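Local coordinates for protein dally-like, isoform A (Drosophila melanogaster, PDB 6XTZ) that is probably a GPI-anchored cell-surface proteoglycan of the glypican family that binds Wnt and Hedgehog proteins and shields the Wnt lipid for signalling at a distance, at residues R20-I25 and E54-M59. The protein carries 5 engineered substitutions. Numbering follows the deposited sequence.
Sequences RGIDAI and ETRMAM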
loop_
_atom_site.group_PDB
_atom_site.type_symbol
_atom_site.label_atom_id
_atom_site.label_comp_id
_atom_site.label_asym_id
_atom_site.label_seq_id
_atom_site.Cartn_x
_atom_site.Cartn_y
_atom_site.Cartn_z
ATOM N N ARG A 20 -31.976 20.797 8.986
ATOM C CA ARG A 20 -31.589 20.056 7.795
ATOM C C ARG A 20 -31.800 20.849 6.512
ATOM O O ARG A 20 -31.682 20.284 5.421
ATOM C CB ARG A 20 -32.357 18.733 7.729
ATOM C CG ARG A 20 -32.014 17.769 8.855
ATOM C CD ARG A 20 -32.958 16.575 8.878
ATOM N NE ARG A 20 -32.620 15.632 9.942
ATOM C CZ ARG A 20 -33.331 14.547 10.229
ATOM N NH1 ARG A 20 -34.425 14.265 9.534
ATOM N NH2 ARG A 20 -32.951 13.745 11.215
ATOM N N GLY A 21 -32.105 22.140 6.618
ATOM C CA GLY A 21 -32.277 22.983 5.454
ATOM C C GLY A 21 -33.688 23.082 4.923
ATOM O O GLY A 21 -33.890 23.686 3.863
ATOM N N ILE A 22 -34.667 22.512 5.616
ATOM C CA ILE A 22 -36.057 22.542 5.175
ATOM C C ILE A 22 -36.714 23.808 5.706
ATOM O O ILE A 22 -36.681 24.079 6.913
ATOM C CB ILE A 22 -36.811 21.289 5.648
ATOM C CG1 ILE A 22 -36.085 20.023 5.189
ATOM C CG2 ILE A 22 -38.242 21.305 5.136
ATOM C CD1 ILE A 22 -36.712 18.739 5.686
ATOM N N ASP A 23 -37.311 24.585 4.806
ATOM C CA ASP A 23 -37.979 25.814 5.207
ATOM C C ASP A 23 -39.256 25.503 5.981
ATOM O O ASP A 23 -39.906 24.476 5.766
ATOM C CB ASP A 23 -38.302 26.671 3.983
ATOM C CG ASP A 23 -37.061 27.060 3.201
ATOM O OD1 ASP A 23 -35.995 27.238 3.826
ATOM O OD2 ASP A 23 -37.153 27.184 1.962
ATOM N N ALA A 24 -39.613 26.412 6.891
ATOM C CA ALA A 24 -40.797 26.218 7.721
ATOM C C ALA A 24 -42.080 26.171 6.903
ATOM O O ALA A 24 -43.083 25.626 7.376
ATOM C CB ALA A 24 -40.889 27.325 8.772
ATOM N N ILE A 25 -42.071 26.727 5.690
ATOM C CA ILE A 25 -43.259 26.685 4.844
ATOM C C ILE A 25 -43.552 25.254 4.408
ATOM O O ILE A 25 -44.714 24.835 4.338
ATOM C CB ILE A 25 -43.090 27.624 3.634
ATOM C CG1 ILE A 25 -42.941 29.079 4.090
ATOM C CG2 ILE A 25 -44.266 27.490 2.677
ATOM C CD1 ILE A 25 -41.502 29.535 4.262
ATOM N N GLU A 54 -38.450 14.408 2.112
ATOM C CA GLU A 54 -37.692 13.164 2.050
ATOM C C GLU A 54 -36.625 13.222 0.965
ATOM O O GLU A 54 -35.504 12.740 1.163
ATOM C CB GLU A 54 -38.640 11.992 1.810
ATOM C CG GLU A 54 -37.978 10.633 1.890
ATOM C CD GLU A 54 -38.906 9.512 1.476
ATOM O OE1 GLU A 54 -39.697 9.710 0.529
ATOM O OE2 GLU A 54 -38.845 8.433 2.099
ATOM N N THR A 55 -36.953 13.809 -0.188
ATOM C CA THR A 55 -35.985 13.889 -1.278
ATOM C C THR A 55 -34.805 14.778 -0.906
ATOM O O THR A 55 -33.651 14.435 -1.189
ATOM C CB THR A 55 -36.663 14.398 -2.551
ATOM O OG1 THR A 55 -37.743 13.523 -2.901
ATOM C CG2 THR A 55 -35.669 14.451 -3.702
ATOM N N ARG A 56 -35.071 15.921 -0.266
ATOM C CA ARG A 56 -33.989 16.806 0.154
ATOM C C ARG A 56 -33.053 16.102 1.130
ATOM O O ARG A 56 -31.830 16.099 0.946
ATOM C CB ARG A 56 -34.559 18.080 0.780
ATOM C CG ARG A 56 -33.530 18.890 1.557
ATOM C CD ARG A 56 -34.126 20.159 2.150
ATOM N NE ARG A 56 -34.139 21.266 1.198
ATOM C CZ ARG A 56 -35.206 21.647 0.504
ATOM N NH1 ARG A 56 -36.360 21.011 0.653
ATOM N NH2 ARG A 56 -35.121 22.668 -0.338
ATOM N N MET A 57 -33.614 15.495 2.177
ATOM C CA MET A 57 -32.796 14.775 3.143
ATOM C C MET A 57 -32.131 13.549 2.531
ATOM O O MET A 57 -31.080 13.121 3.021
ATOM C CB MET A 57 -33.646 14.372 4.348
ATOM C CG MET A 57 -34.290 15.549 5.066
ATOM S SD MET A 57 -35.295 15.051 6.478
ATOM C CE MET A 57 -36.567 14.085 5.671
ATOM N N ALA A 58 -32.708 12.982 1.469
ATOM C CA ALA A 58 -32.080 11.844 0.806
ATOM C C ALA A 58 -30.804 12.261 0.092
ATOM O O ALA A 58 -29.751 11.633 0.261
ATOM C CB ALA A 58 -33.054 11.195 -0.175
ATOM N N MET A 59 -30.876 13.316 -0.720
ATOM C CA MET A 59 -29.683 13.785 -1.410
ATOM C C MET A 59 -28.671 14.372 -0.433
ATOM O O MET A 59 -27.468 14.359 -0.710
ATOM C CB MET A 59 -30.067 14.804 -2.480
ATOM C CG MET A 59 -31.065 14.266 -3.496
ATOM S SD MET A 59 -31.574 15.480 -4.727
ATOM C CE MET A 59 -32.322 16.730 -3.684
#
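Arg-20 and Met-57 share a weak hydrogen bond of 3.3 Å from NH1 of Arg-20 to SD of Met-57, bent to 146° at the hydrogen. The sulfur lies at the edge of the guanidinium, near its plane; the extended arginine chain carries the group there, and NH1 also bonds the carbonyl of His-235. Thioether sulfur is a poor acceptor but a good apolar partner, and the same SD packs 3.7 Å from CD of Arg-20.

Apolar contacts centre on Ile-22. Its CD1 lies 4.0 Å from SD of Met-57, the two chains crossing at about a right angle, while its CG1 meets CD of Arg-56 at 3.6 Å. Arg-56, CG anti to its backbone N (chi1 165°), runs past Ile-22 in the opposite direction and bends at chi3, bringing NE 3.6 Å from the carbonyl O of Gly-21. An alanine in place of Arg-56 would probably uncover CG1 of Ile-22 and leave Glu-26 without its weak, long ion-pair mate.

Gly-21 is C-prime of the Schellman motif ending helix 14-19; at its phi of 92° a CB would jam against the carbonyl O of Arg-20, so glycine fits. Ile-22 also touches Phe-17 of helix 14-19 and Met-53 of helix 51-110, and Met-57 meets Cys-239 of helix 236-239. These contacts lay the loop on the N-terminal part of helix 51-110, near one end of the elongated helical glypican core.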